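Local coordinates for putative ABC-transporter ATP-binding protein (Alicyclobacillus acidocaldarius, PDB 1Z47), which probably binds and hydrolyses ATP as the ATPase subunit of a putative sulfate ABC transporter, at residues T56-I61 with T198-T203; E65-G70 with R78-P83; N250-A255 with E323-H328; V282-K287 with M345-W350. One frame throughout, in Å; residues are numbered along the deposited sequence.

Interaction 1: T56-I61 with T198-T203; sequences TILRLI and TSVFVT
Leu58 carries most of this buried contact between helix 54-62 and strand 198-203. Its CB bond points at the strand, and Leu58 CB lies 3.6 Å from Val202 CG2. CG is anti to the backbone N (chi1 -163°), which sends the branch obliquely over Val202 and past Val200. Leu58 CG lies 4.0 Å from Val202 CG2. At the fork the two methyls part. Leu58 CD2 stays with Val202 CG2, at 3.8 Å. Leu58 CD1 meets both Val200 O, at 3.7 Å, and Val200 CG1, at 3.9 Å. This is helix-on-sheet packing in the nucleotide-binding domain of an ABC ATPase. Residues 56-61 run roughly antiparallel to 198-203 (152°), and helix 54-62 begins in a sequence that fits the Walker A P-loop; the Val202 side chain touches residues of that loop. One turn further on, Ile61 CD1 adds a looser contact with Val200 CG2 at 4.3 Å. Leu46 of the neighbouring strand 43-47 packs against both Leu58 and Val200. Asp170, on strand 166-170, is touched by the Leu58 side chain.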
loop_
_atom_site.group_PDB
_atom_site.type_symbol
_atom_site.label_atom_id
_atom_site.label_comp_id
_atom_site.label_asym_id
_atom_site.label_seq_id
_atom_site.Cartn_x
_atom_site.Cartn_y
_atom_site.Cartn_z
ATOM N N THR B 56 -5.681 -10.641 18.012
ATOM C CA THR B 56 -5.907 -11.307 19.294
ATOM C C THR B 56 -4.571 -11.430 20.023
ATOM O O THR B 56 -4.500 -11.168 21.223
ATOM C CB THR B 56 -6.524 -12.697 19.084
ATOM O OG1 THR B 56 -7.739 -12.545 18.332
ATOM C CG2 THR B 56 -6.844 -13.372 20.450
ATOM N N ILE B 57 -3.512 -11.805 19.296
ATOM C CA ILE B 57 -2.176 -11.934 19.889
ATOM C C ILE B 57 -1.718 -10.585 20.479
ATOM O O ILE B 57 -1.249 -10.524 21.627
ATOM C CB ILE B 57 -1.141 -12.424 18.844
ATOM C CG1 ILE B 57 -1.380 -13.924 18.552
ATOM C CG2 ILE B 57 0.290 -12.152 19.337
ATOM C CD1 ILE B 57 -0.416 -14.525 17.526
ATOM N N LEU B 58 -1.835 -9.508 19.696
ATOM C CA LEU B 58 -1.454 -8.180 20.186
ATOM C C LEU B 58 -2.238 -7.880 21.475
ATOM O O LEU B 58 -1.658 -7.424 22.469
ATOM C CB LEU B 58 -1.765 -7.099 19.133
ATOM C CG LEU B 58 -1.030 -5.797 19.421
ATOM C CD1 LEU B 58 0.418 -5.909 18.928
ATOM C CD2 LEU B 58 -1.781 -4.622 18.761
ATOM N N ARG B 59 -3.546 -8.149 21.464
ATOM C CA ARG B 59 -4.396 -7.916 22.632
ATOM C C ARG B 59 -4.041 -8.845 23.817
ATOM O O ARG B 59 -4.224 -8.463 24.975
ATOM C CB ARG B 59 -5.873 -8.073 22.258
ATOM C CG ARG B 59 -6.351 -7.013 21.258
ATOM C CD ARG B 59 -7.733 -7.327 20.721
ATOM N NE ARG B 59 -8.703 -7.421 21.805
ATOM C CZ ARG B 59 -9.051 -6.402 22.589
ATOM N NH1 ARG B 59 -9.940 -6.588 23.561
ATOM N NH2 ARG B 59 -8.522 -5.198 22.390
ATOM N N LEU B 60 -3.530 -10.042 23.526
ATOM C CA LEU B 60 -3.121 -10.982 24.585
ATOM C C LEU B 60 -1.870 -10.443 25.282
ATOM O O LEU B 60 -1.655 -10.705 26.464
ATOM C CB LEU B 60 -2.779 -12.369 24.022
ATOM C CG LEU B 60 -3.731 -13.569 24.080
ATOM C CD1 LEU B 60 -4.455 -13.604 25.420
ATOM C CD2 LEU B 60 -4.717 -13.516 22.956
ATOM N N ILE B 61 -1.035 -9.716 24.540
ATOM C CA ILE B 61 0.176 -9.139 25.114
ATOM C C ILE B 61 -0.210 -7.931 25.981
ATOM O O ILE B 61 0.418 -7.654 27.016
ATOM C CB ILE B 61 1.156 -8.663 24.021
ATOM C CG1 ILE B 61 1.618 -9.840 23.164
ATOM C CG2 ILE B 61 2.369 -7.991 24.670
ATOM C CD1 ILE B 61 2.506 -9.431 21.986
ATOM N N THR B 198 10.963 -2.537 23.170
ATOM C CA THR B 198 10.555 -3.754 22.457
ATOM C C THR B 198 9.212 -3.375 21.813
ATOM O O THR B 198 8.293 -2.946 22.508
ATOM C CB THR B 198 10.324 -4.933 23.440
ATOM O OG1 THR B 198 11.552 -5.238 24.120
ATOM C CG2 THR B 198 9.828 -6.182 22.687
ATOM N N SER B 199 9.084 -3.541 20.501
ATOM C CA SER B 199 7.845 -3.145 19.842
ATOM C C SER B 199 7.202 -4.240 18.984
ATOM O O SER B 199 7.897 -4.995 18.310
ATOM C CB SER B 199 8.118 -1.922 18.960
ATOM O OG SER B 199 8.558 -0.806 19.715
ATOM N N VAL B 200 5.876 -4.300 19.019
ATOM C CA VAL B 200 5.114 -5.280 18.240
ATOM C C VAL B 200 3.990 -4.512 17.527
ATOM O O VAL B 200 3.284 -3.719 18.156
ATOM C CB VAL B 200 4.437 -6.352 19.134
ATOM C CG1 VAL B 200 3.910 -7.509 18.254
ATOM C CG2 VAL B 200 5.425 -6.897 20.168
ATOM N N PHE B 201 3.805 -4.755 16.231
ATOM C CA PHE B 201 2.736 -4.056 15.520
ATOM C C PHE B 201 1.969 -5.061 14.670
ATOM O O PHE B 201 2.500 -6.099 14.292
ATOM C CB PHE B 201 3.309 -2.917 14.662
ATOM C CG PHE B 201 4.191 -3.372 13.534
ATOM C CD1 PHE B 201 3.671 -3.553 12.246
ATOM C CD2 PHE B 201 5.556 -3.580 13.745
ATOM C CE1 PHE B 201 4.505 -3.925 11.195
ATOM C CE2 PHE B 201 6.401 -3.953 12.714
ATOM C CZ PHE B 201 5.881 -4.128 11.424
ATOM N N VAL B 202 0.712 -4.747 14.402
ATOM C CA VAL B 202 -0.169 -5.616 13.625
ATOM C C VAL B 202 -0.257 -5.080 12.205
ATOM O O VAL B 202 -0.288 -3.864 12.000
ATOM C CB VAL B 202 -1.580 -5.637 14.272
ATOM C CG1 VAL B 202 -2.630 -6.127 13.276
ATOM C CG2 VAL B 202 -1.559 -6.547 15.534
ATOM N N THR B 203 -0.289 -5.976 11.222
ATOM C CA THR B 203 -0.385 -5.530 9.835
ATOM C C THR B 203 -0.812 -6.629 8.852
ATOM O O THR B 203 -0.501 -7.808 9.027
ATOM C CB THR B 203 0.960 -4.917 9.363
ATOM O OG1 THR B 203 0.801 -4.363 8.055
ATOM C CG2 THR B 203 2.041 -5.959 9.328
#

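Interaction 2: E65-G70 with R78-P83; sequences ERPTKG and RVTDLP
Arg66 lies along the backbone of the 78-83 segment, and Pro67 packs beside it on Thr80. The contact joins the lead-in to strand 69-74 with the type I beta turn Val79 to Leu82, which follows strand 77-78. Both belong to the ABC ATPase domain, at its surface. The closest approach is made by a carbon: Arg66 CD sits 3.0 Å from Thr80 O. The chain of Arg66 is bent at chi2 (103°) and chi3 (69°), and this carries the guanidinium along the turn. Arg66 NH1 ends 3.3 Å from Asp81 O, but the angle is too poor for a hydrogen bond. Leu82 O and Pro83 N lie at the guanidinium edge. The Asp81 carboxylate is of opposite charge and near, yet not in contact, so any attraction would probably be diffuse.

Further out, the turn is closed by Leu82 N, which donates to Val79 O at 2.8 Å. Thr80 OG1 is bonded to Asp71 OD2 and to Val72 N, which fixes the rotation of its side chain. Arg78 reaches Asp81 OD1 in a salt bridge within the segment. Pro67 also leans on Leu60 of helix 54-62. With OG1 so held, the Thr80 methyl is turned to the proline ring, and Thr80 CG2 meets Pro67 CG at a tight 3.5 Å.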
loop_
_atom_site.group_PDB
_atom_site.type_symbol
_atom_site.label_atom_id
_atom_site.label_comp_id
_atom_site.label_asym_id
_atom_site.label_seq_id
_atom_site.Cartn_x
_atom_site.Cartn_y
_atom_site.Cartn_z
ATOM N N GLU B 65 -7.061 -9.180 26.490
ATOM C CA GLU B 65 -7.651 -10.503 26.313
ATOM C C GLU B 65 -6.841 -11.453 27.177
ATOM O O GLU B 65 -5.667 -11.204 27.444
ATOM C CB GLU B 65 -7.548 -10.953 24.855
ATOM C CG GLU B 65 -8.366 -10.129 23.880
ATOM C CD GLU B 65 -9.851 -10.402 23.993
ATOM O OE1 GLU B 65 -10.634 -9.726 23.291
ATOM O OE2 GLU B 65 -10.238 -11.297 24.779
ATOM N N ARG B 66 -7.464 -12.544 27.606
ATOM C CA ARG B 66 -6.772 -13.523 28.429
ATOM C C ARG B 66 -6.834 -14.896 27.762
ATOM O O ARG B 66 -7.883 -15.302 27.258
ATOM C CB ARG B 66 -7.415 -13.592 29.809
ATOM C CG ARG B 66 -6.427 -13.878 30.917
ATOM C CD ARG B 66 -6.089 -12.604 31.693
ATOM N NE ARG B 66 -7.221 -12.124 32.490
ATOM C CZ ARG B 66 -7.167 -11.073 33.305
ATOM N NH1 ARG B 66 -6.034 -10.393 33.431
ATOM N NH2 ARG B 66 -8.239 -10.701 33.992
ATOM N N PRO B 67 -5.711 -15.635 27.767
ATOM C CA PRO B 67 -5.651 -16.969 27.152
ATOM C C PRO B 67 -6.489 -18.040 27.852
ATOM O O PRO B 67 -6.583 -18.063 29.078
ATOM C CB PRO B 67 -4.157 -17.292 27.174
ATOM C CG PRO B 67 -3.674 -16.583 28.412
ATOM C CD PRO B 67 -4.410 -15.257 28.351
ATOM N N THR B 68 -7.109 -18.910 27.058
ATOM C CA THR B 68 -7.935 -20.000 27.579
ATOM C C THR B 68 -7.006 -21.102 28.088
ATOM O O THR B 68 -7.404 -21.942 28.898
ATOM C CB THR B 68 -8.850 -20.609 26.481
ATOM O OG1 THR B 68 -9.655 -19.584 25.890
ATOM C CG2 THR B 68 -9.768 -21.664 27.082
ATOM N N LYS B 69 -5.775 -21.091 27.584
ATOM C CA LYS B 69 -4.730 -22.048 27.952
ATOM C C LYS B 69 -3.403 -21.415 27.556
ATOM O O LYS B 69 -3.353 -20.561 26.666
ATOM C CB LYS B 69 -4.900 -23.374 27.197
ATOM C CG LYS B 69 -6.134 -24.166 27.586
ATOM C CD LYS B 69 -6.409 -25.298 26.604
ATOM C CE LYS B 69 -7.807 -25.871 26.813
ATOM N NZ LYS B 69 -8.195 -26.846 25.748
ATOM N N GLY B 70 -2.326 -21.831 28.205
ATOM C CA GLY B 70 -1.028 -21.268 27.892
ATOM C C GLY B 70 -0.788 -20.010 28.691
ATOM O O GLY B 70 -1.687 -19.513 29.363
ATOM N N ARG B 78 5.860 -13.801 34.404
ATOM C CA ARG B 78 4.565 -14.372 34.056
ATOM C C ARG B 78 3.476 -13.345 34.367
ATOM O O ARG B 78 3.216 -13.043 35.528
ATOM C CB ARG B 78 4.326 -15.651 34.857
ATOM C CG ARG B 78 2.936 -16.224 34.681
ATOM C CD ARG B 78 2.752 -17.521 35.460
ATOM N NE ARG B 78 1.358 -17.952 35.430
ATOM C CZ ARG B 78 0.357 -17.267 35.972
ATOM N NH1 ARG B 78 0.597 -16.121 36.594
ATOM N NH2 ARG B 78 -0.889 -17.714 35.872
ATOM N N VAL B 79 2.832 -12.815 33.330
ATOM C CA VAL B 79 1.805 -11.797 33.523
ATOM C C VAL B 79 0.431 -12.205 33.012
ATOM O O VAL B 79 -0.485 -11.389 32.964
ATOM C CB VAL B 79 2.217 -10.472 32.823
ATOM C CG1 VAL B 79 3.576 -10.015 33.333
ATOM C CG2 VAL B 79 2.279 -10.674 31.308
ATOM N N THR B 80 0.291 -13.473 32.642
ATOM C CA THR B 80 -0.962 -13.994 32.112
ATOM C C THR B 80 -2.234 -13.453 32.739
ATOM O O THR B 80 -3.187 -13.127 32.035
ATOM C CB THR B 80 -1.038 -15.517 32.237
ATOM O OG1 THR B 80 0.106 -16.109 31.616
ATOM C CG2 THR B 80 -2.307 -16.028 31.572
ATOM N N ASP B 81 -2.257 -13.369 34.064
ATOM C CA ASP B 81 -3.447 -12.905 34.762
ATOM C C ASP B 81 -3.400 -11.462 35.263
ATOM O O ASP B 81 -4.209 -11.058 36.100
ATOM C CB ASP B 81 -3.757 -13.865 35.913
ATOM C CG ASP B 81 -4.058 -15.280 35.423
ATOM O OD1 ASP B 81 -4.081 -16.213 36.255
ATOM O OD2 ASP B 81 -4.275 -15.456 34.201
ATOM N N LEU B 82 -2.473 -10.672 34.739
ATOM C CA LEU B 82 -2.385 -9.282 35.160
ATOM C C LEU B 82 -3.090 -8.377 34.152
ATOM O O LEU B 82 -3.045 -8.632 32.946
ATOM C CB LEU B 82 -0.918 -8.867 35.301
ATOM C CG LEU B 82 -0.132 -9.675 36.335
ATOM C CD1 LEU B 82 1.340 -9.305 36.282
ATOM C CD2 LEU B 82 -0.719 -9.420 37.716
ATOM N N PRO B 83 -3.778 -7.325 34.637
ATOM C CA PRO B 83 -4.478 -6.398 33.739
ATOM C C PRO B 83 -3.501 -5.512 32.952
ATOM O O PRO B 83 -2.315 -5.433 33.271
ATOM C CB PRO B 83 -5.364 -5.596 34.694
ATOM C CG PRO B 83 -4.565 -5.587 35.955
ATOM C CD PRO B 83 -4.095 -7.019 36.043
#

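Interaction 3: N250-A255 with E323-H328; sequences NVWTRA and EVWEVH
Two kinds of polar contact flank an aromatic centre. Asn250 pairs its amide with the backbone of Glu326: Glu326 N donates to a lone pair of Asn250 OD1 at 2.8 Å, and Asn250 ND2 donates to Glu326 O at 2.9 Å. At the other end, Arg254 grips Glu323 end-on. Arg254 NH1 meets Glu323 OE1 at 2.8 Å and Arg254 NH2 meets Glu323 OE2 at 3.1 Å, both on syn lone pairs, with guanidinium and carboxylate planes 25° apart. Trp325 NE1 also donates to Glu323 OE2, from above the carboxylate plane. Between these ends, the five-membered rings of Trp252 and Trp325 form an offset stack, centroids 4.2 Å apart and planes at 30°. Glu323 CG makes a CH-pi contact over the six-membered ring of Trp252. An alanine in place of Trp325 has neither the stacked ring nor the NE1 donor, and would probably leave Trp252 and the Glu323 carboxylate less firmly held. The strands are outermost in two different antiparallel sheets, consistent with the beta-sandwich, OB-like fold of the C-terminal region, probably regulatory.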
loop_
_atom_site.group_PDB
_atom_site.type_symbol
_atom_site.label_atom_id
_atom_site.label_comp_id
_atom_site.label_asym_id
_atom_site.label_seq_id
_atom_site.Cartn_x
_atom_site.Cartn_y
_atom_site.Cartn_z
ATOM N N ASN B 250 3.507 -15.526 -8.718
ATOM C CA ASN B 250 2.635 -16.167 -9.682
ATOM C C ASN B 250 2.601 -17.548 -9.025
ATOM O O ASN B 250 3.648 -18.082 -8.667
ATOM C CB ASN B 250 3.297 -16.242 -11.058
ATOM C CG ASN B 250 3.331 -14.891 -11.764
ATOM O OD1 ASN B 250 2.342 -14.444 -12.365
ATOM N ND2 ASN B 250 4.475 -14.221 -11.677
ATOM N N VAL B 251 1.418 -18.105 -8.812
ATOM C CA VAL B 251 1.321 -19.411 -8.182
ATOM C C VAL B 251 0.428 -20.286 -9.044
ATOM O O VAL B 251 -0.708 -19.906 -9.374
ATOM C CB VAL B 251 0.692 -19.308 -6.764
ATOM C CG1 VAL B 251 0.751 -20.665 -6.076
ATOM C CG2 VAL B 251 1.412 -18.220 -5.935
ATOM N N TRP B 252 0.936 -21.454 -9.429
ATOM C CA TRP B 252 0.157 -22.348 -10.270
ATOM C C TRP B 252 0.379 -23.786 -9.896
ATOM O O TRP B 252 1.400 -24.134 -9.321
ATOM C CB TRP B 252 0.524 -22.207 -11.742
ATOM C CG TRP B 252 0.657 -20.835 -12.218
ATOM C CD1 TRP B 252 1.814 -20.154 -12.404
ATOM C CD2 TRP B 252 -0.400 -19.955 -12.610
ATOM N NE1 TRP B 252 1.552 -18.905 -12.900
ATOM C CE2 TRP B 252 0.198 -18.755 -13.032
ATOM C CE3 TRP B 252 -1.796 -20.066 -12.643
ATOM C CZ2 TRP B 252 -0.548 -17.665 -13.488
ATOM C CZ3 TRP B 252 -2.544 -18.978 -13.096
ATOM C CH2 TRP B 252 -1.917 -17.800 -13.511
ATOM N N THR B 253 -0.582 -24.624 -10.276
ATOM C CA THR B 253 -0.495 -26.037 -9.974
ATOM C C THR B 253 0.116 -26.748 -11.176
ATOM O O THR B 253 -0.106 -26.365 -12.326
ATOM C CB THR B 253 -1.900 -26.633 -9.699
ATOM O OG1 THR B 253 -2.518 -25.905 -8.629
ATOM C CG2 THR B 253 -1.803 -28.122 -9.305
ATOM N N ARG B 254 0.898 -27.770 -10.891
ATOM C CA ARG B 254 1.493 -28.593 -11.937
ATOM C C ARG B 254 1.511 -29.984 -11.355
ATOM O O ARG B 254 1.579 -30.148 -10.137
ATOM C CB ARG B 254 2.946 -28.172 -12.289
ATOM C CG ARG B 254 3.089 -26.858 -13.047
ATOM C CD ARG B 254 2.548 -26.883 -14.445
ATOM N NE ARG B 254 2.812 -25.625 -15.147
ATOM C CZ ARG B 254 1.996 -24.562 -15.157
ATOM N NH1 ARG B 254 0.843 -24.577 -14.499
ATOM N NH2 ARG B 254 2.323 -23.485 -15.857
ATOM N N ALA B 255 1.420 -30.992 -12.220
ATOM C CA ALA B 255 1.457 -32.382 -11.760
ATOM C C ALA B 255 2.866 -32.871 -12.068
ATOM O O ALA B 255 3.421 -32.544 -13.113
ATOM C CB ALA B 255 0.421 -33.245 -12.526
ATOM N N GLU B 323 -3.174 -19.042 -18.736
ATOM C CA GLU B 323 -2.687 -18.525 -17.469
ATOM C C GLU B 323 -2.206 -17.092 -17.665
ATOM O O GLU B 323 -1.439 -16.805 -18.591
ATOM C CB GLU B 323 -1.534 -19.369 -16.956
ATOM C CG GLU B 323 -1.936 -20.712 -16.339
ATOM C CD GLU B 323 -0.720 -21.507 -15.902
ATOM O OE1 GLU B 323 -0.884 -22.529 -15.196
ATOM O OE2 GLU B 323 0.409 -21.096 -16.270
ATOM N N VAL B 324 -2.655 -16.188 -16.798
ATOM C CA VAL B 324 -2.224 -14.804 -16.891
ATOM C C VAL B 324 -1.133 -14.605 -15.858
ATOM O O VAL B 324 -1.380 -14.679 -14.654
ATOM C CB VAL B 324 -3.402 -13.828 -16.652
ATOM C CG1 VAL B 324 -2.903 -12.380 -16.540
ATOM C CG2 VAL B 324 -4.364 -13.923 -17.809
ATOM N N TRP B 325 0.081 -14.388 -16.345
ATOM C CA TRP B 325 1.257 -14.187 -15.499
ATOM C C TRP B 325 1.635 -12.714 -15.393
ATOM O O TRP B 325 1.480 -11.956 -16.354
ATOM C CB TRP B 325 2.479 -14.906 -16.075
ATOM C CG TRP B 325 2.480 -16.390 -15.932
ATOM C CD1 TRP B 325 1.532 -17.257 -16.399
ATOM C CD2 TRP B 325 3.488 -17.192 -15.304
ATOM N NE1 TRP B 325 1.889 -18.545 -16.099
ATOM C CE2 TRP B 325 3.083 -18.540 -15.433
ATOM C CE3 TRP B 325 4.691 -16.908 -14.649
ATOM C CZ2 TRP B 325 3.844 -19.608 -14.928
ATOM C CZ3 TRP B 325 5.453 -17.967 -14.147
ATOM C CH2 TRP B 325 5.023 -19.305 -14.291
ATOM N N GLU B 326 2.141 -12.322 -14.225
ATOM C CA GLU B 326 2.614 -10.963 -14.016
ATOM C C GLU B 326 4.131 -11.048 -13.996
ATOM O O GLU B 326 4.716 -11.841 -13.268
ATOM C CB GLU B 326 2.125 -10.356 -12.688
ATOM C CG GLU B 326 2.627 -8.904 -12.518
ATOM C CD GLU B 326 2.094 -8.196 -11.275
ATOM O OE1 GLU B 326 1.125 -8.690 -10.665
ATOM O OE2 GLU B 326 2.644 -7.130 -10.926
ATOM N N VAL B 327 4.755 -10.228 -14.823
ATOM C CA VAL B 327 6.200 -10.203 -14.934
ATOM C C VAL B 327 6.693 -8.772 -14.717
ATOM O O VAL B 327 6.052 -7.820 -15.157
ATOM C CB VAL B 327 6.646 -10.665 -16.358
ATOM C CG1 VAL B 327 8.181 -10.539 -16.500
ATOM C CG2 VAL B 327 6.178 -12.126 -16.619
ATOM N N HIS B 328 7.840 -8.634 -14.058
ATOM C CA HIS B 328 8.419 -7.315 -13.818
ATOM C C HIS B 328 9.700 -7.169 -14.635
ATOM O O HIS B 328 10.657 -7.900 -14.417
ATOM C CB HIS B 328 8.712 -7.126 -12.319
ATOM C CG HIS B 328 7.477 -6.979 -11.478
ATOM N ND1 HIS B 328 7.520 -6.811 -10.112
ATOM C CD2 HIS B 328 6.165 -6.942 -11.822
ATOM C CE1 HIS B 328 6.287 -6.682 -9.649
ATOM N NE2 HIS B 328 5.445 -6.757 -10.666
#

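Interaction 4: V282-K287 with M345-W350; sequences VVVRPK and MNVTRW
Val284 and Val347 each hold CG1 anti to the backbone N (chi1 179° and 175°), and these methyls meet at 3.7 Å. The contact joins two antiparallel sheets of the C-terminal beta-sandwich region. Val284 ends strand 279-284, and Val347 lies where strand 342-347 runs out into the link to strand 351-354. The two valines cross obliquely. Val284 CG1 also lies 3.7 Å from Arg349 O, while Val284 CG2 packs on Trp350 CB at 3.8 Å. Trp350 has CG between the backbone N and the carbonyl carbon, the crowded position (chi1 60°). Its ring is carried away from the other segment, so CB does the touching. An alanine in place of Val284 lacks both methyl branches and would probably loosen the packing on Val347 and Trp350.

The backbones also come close. Trp350 CA makes a CA-H...O contact with Val283 O at 3.3 Å, just before Phe351 pairs with Val283. The Arg349 guanidinium has its salt bridge with Glu235, and Lys287 packs on Ser311 of the second subunit. A water bridges the two chain segments: it accepts from Arg285 N at 2.6 Å and donates to Arg349 O at 2.8 Å.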
loop_
_atom_site.group_PDB
_atom_site.type_symbol
_atom_site.label_atom_id
_atom_site.label_comp_id
_atom_site.label_asym_id
_atom_site.label_seq_id
_atom_site.Cartn_x
_atom_site.Cartn_y
_atom_site.Cartn_z
ATOM N N VAL B 282 3.756 -24.254 -8.053
ATOM C CA VAL B 282 5.018 -23.675 -8.481
ATOM C C VAL B 282 4.835 -22.187 -8.146
ATOM O O VAL B 282 3.800 -21.596 -8.479
ATOM C CB VAL B 282 5.228 -23.810 -9.991
ATOM C CG1 VAL B 282 6.690 -23.554 -10.336
ATOM C CG2 VAL B 282 4.777 -25.159 -10.440
ATOM N N VAL B 283 5.815 -21.602 -7.468
ATOM C CA VAL B 283 5.747 -20.178 -7.120
ATOM C C VAL B 283 6.892 -19.447 -7.827
ATOM O O VAL B 283 8.059 -19.773 -7.632
ATOM C CB VAL B 283 5.836 -19.993 -5.586
ATOM C CG1 VAL B 283 5.716 -18.509 -5.209
ATOM C CG2 VAL B 283 4.703 -20.753 -4.923
ATOM N N VAL B 284 6.551 -18.476 -8.663
ATOM C CA VAL B 284 7.561 -17.723 -9.402
ATOM C C VAL B 284 7.286 -16.234 -9.265
ATOM O O VAL B 284 6.207 -15.758 -9.625
ATOM C CB VAL B 284 7.555 -18.122 -10.923
ATOM C CG1 VAL B 284 8.602 -17.313 -11.703
ATOM C CG2 VAL B 284 7.787 -19.642 -11.068
ATOM N N ARG B 285 8.259 -15.499 -8.724
ATOM C CA ARG B 285 8.094 -14.061 -8.549
ATOM C C ARG B 285 8.164 -13.314 -9.874
ATOM O O ARG B 285 8.958 -13.653 -10.737
ATOM C CB ARG B 285 9.121 -13.545 -7.530
ATOM C CG ARG B 285 8.900 -14.172 -6.141
ATOM C CD ARG B 285 9.565 -13.379 -5.028
ATOM N NE ARG B 285 9.611 -14.097 -3.768
ATOM C CZ ARG B 285 8.611 -14.167 -2.902
ATOM N NH1 ARG B 285 7.463 -13.557 -3.156
ATOM N NH2 ARG B 285 8.772 -14.833 -1.772
ATOM N N PRO B 286 7.315 -12.295 -10.057
ATOM C CA PRO B 286 7.277 -11.512 -11.304
ATOM C C PRO B 286 8.635 -11.048 -11.848
ATOM O O PRO B 286 8.849 -11.018 -13.061
ATOM C CB PRO B 286 6.371 -10.341 -10.950
ATOM C CG PRO B 286 5.380 -10.963 -9.989
ATOM C CD PRO B 286 6.321 -11.790 -9.093
ATOM N N LYS B 287 9.536 -10.677 -10.947
ATOM C CA LYS B 287 10.855 -10.211 -11.338
ATOM C C LYS B 287 11.735 -11.364 -11.845
ATOM O O LYS B 287 12.708 -11.130 -12.561
ATOM C CB LYS B 287 11.548 -9.529 -10.146
ATOM C CG LYS B 287 12.021 -10.473 -9.037
ATOM C CD LYS B 287 12.680 -9.681 -7.906
ATOM C CE LYS B 287 13.512 -10.550 -6.959
ATOM N NZ LYS B 287 12.708 -11.604 -6.275
ATOM N N MET B 345 8.901 -17.013 -22.513
ATOM C CA MET B 345 9.161 -16.799 -21.088
ATOM C C MET B 345 10.404 -17.534 -20.628
ATOM O O MET B 345 10.746 -18.581 -21.164
ATOM C CB MET B 345 7.994 -17.303 -20.239
ATOM C CG MET B 345 6.735 -16.483 -20.326
ATOM S SD MET B 345 5.368 -17.381 -19.555
ATOM C CE MET B 345 4.400 -17.753 -20.976
ATOM N N ASN B 346 11.049 -16.995 -19.603
ATOM C CA ASN B 346 12.256 -17.584 -19.056
ATOM C C ASN B 346 12.230 -17.509 -17.536
ATOM O O ASN B 346 12.685 -16.519 -16.943
ATOM C CB ASN B 346 13.473 -16.821 -19.561
ATOM C CG ASN B 346 14.759 -17.588 -19.373
ATOM O OD1 ASN B 346 14.943 -18.321 -18.393
ATOM N ND2 ASN B 346 15.670 -17.411 -20.312
ATOM N N VAL B 347 11.713 -18.552 -16.894
ATOM C CA VAL B 347 11.649 -18.558 -15.445
ATOM C C VAL B 347 13.068 -18.764 -14.955
ATOM O O VAL B 347 13.703 -19.718 -15.365
ATOM C CB VAL B 347 10.719 -19.690 -14.958
ATOM C CG1 VAL B 347 10.732 -19.794 -13.442
ATOM C CG2 VAL B 347 9.319 -19.417 -15.464
ATOM N N THR B 348 13.567 -17.861 -14.103
ATOM C CA THR B 348 14.936 -17.959 -13.587
ATOM C C THR B 348 15.082 -18.459 -12.147
ATOM O O THR B 348 16.112 -19.022 -11.802
ATOM C CB THR B 348 15.696 -16.595 -13.709
ATOM O OG1 THR B 348 15.096 -15.618 -12.846
ATOM C CG2 THR B 348 15.663 -16.098 -15.151
ATOM N N ARG B 349 14.083 -18.219 -11.294
ATOM C CA ARG B 349 14.114 -18.689 -9.900
ATOM C C ARG B 349 12.675 -19.080 -9.575
ATOM O O ARG B 349 11.734 -18.522 -10.172
ATOM C CB ARG B 349 14.582 -17.591 -8.943
ATOM C CG ARG B 349 16.018 -17.134 -9.204
ATOM C CD ARG B 349 16.373 -15.832 -8.480
ATOM N NE ARG B 349 16.181 -15.935 -7.036
ATOM C CZ ARG B 349 16.459 -14.963 -6.171
ATOM N NH1 ARG B 349 16.951 -13.801 -6.600
ATOM N NH2 ARG B 349 16.237 -15.148 -4.874
ATOM N N TRP B 350 12.514 -20.005 -8.633
ATOM C CA TRP B 350 11.185 -20.499 -8.264
ATOM C C TRP B 350 11.204 -21.287 -6.972
ATOM O O TRP B 350 12.269 -21.631 -6.430
ATOM C CB TRP B 350 10.643 -21.409 -9.384
ATOM C CG TRP B 350 11.514 -22.634 -9.651
ATOM C CD1 TRP B 350 11.467 -23.838 -9.003
ATOM C CD2 TRP B 350 12.627 -22.717 -10.561
ATOM N NE1 TRP B 350 12.483 -24.662 -9.450
ATOM C CE2 TRP B 350 13.208 -23.996 -10.402
ATOM C CE3 TRP B 350 13.192 -21.831 -11.488
ATOM C CZ2 TRP B 350 14.332 -24.410 -11.135
ATOM C CZ3 TRP B 350 14.312 -22.244 -12.216
ATOM C CH2 TRP B 350 14.865 -23.522 -12.030
HETATM O O HOH W 1 10.565 -16.671 -8.467
#

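Overall arrangement
Interactions 1 and 2 lie in the ABC ATPase domain, with centres about 14 Å apart. Interaction 2 is nested in the chain loop closed by interaction 1, and they touch through the Arg59 to Glu65 salt bridge and Leu60 packing on 65-67. Interactions 3 and 4 come later in the chain, with centres about 8 Å apart. Their segments alternate, and strands 250-255 and 279-284 are neighbours in one sheet. Both join that sheet to the one holding strands 324-330 and 342-347. The centres of interactions 1 and 3 are about 34 Å apart, and those of 2 and 4 about 45 Å. The chain thus folds as an ATPase domain followed by a separate beta region, probably regulatory.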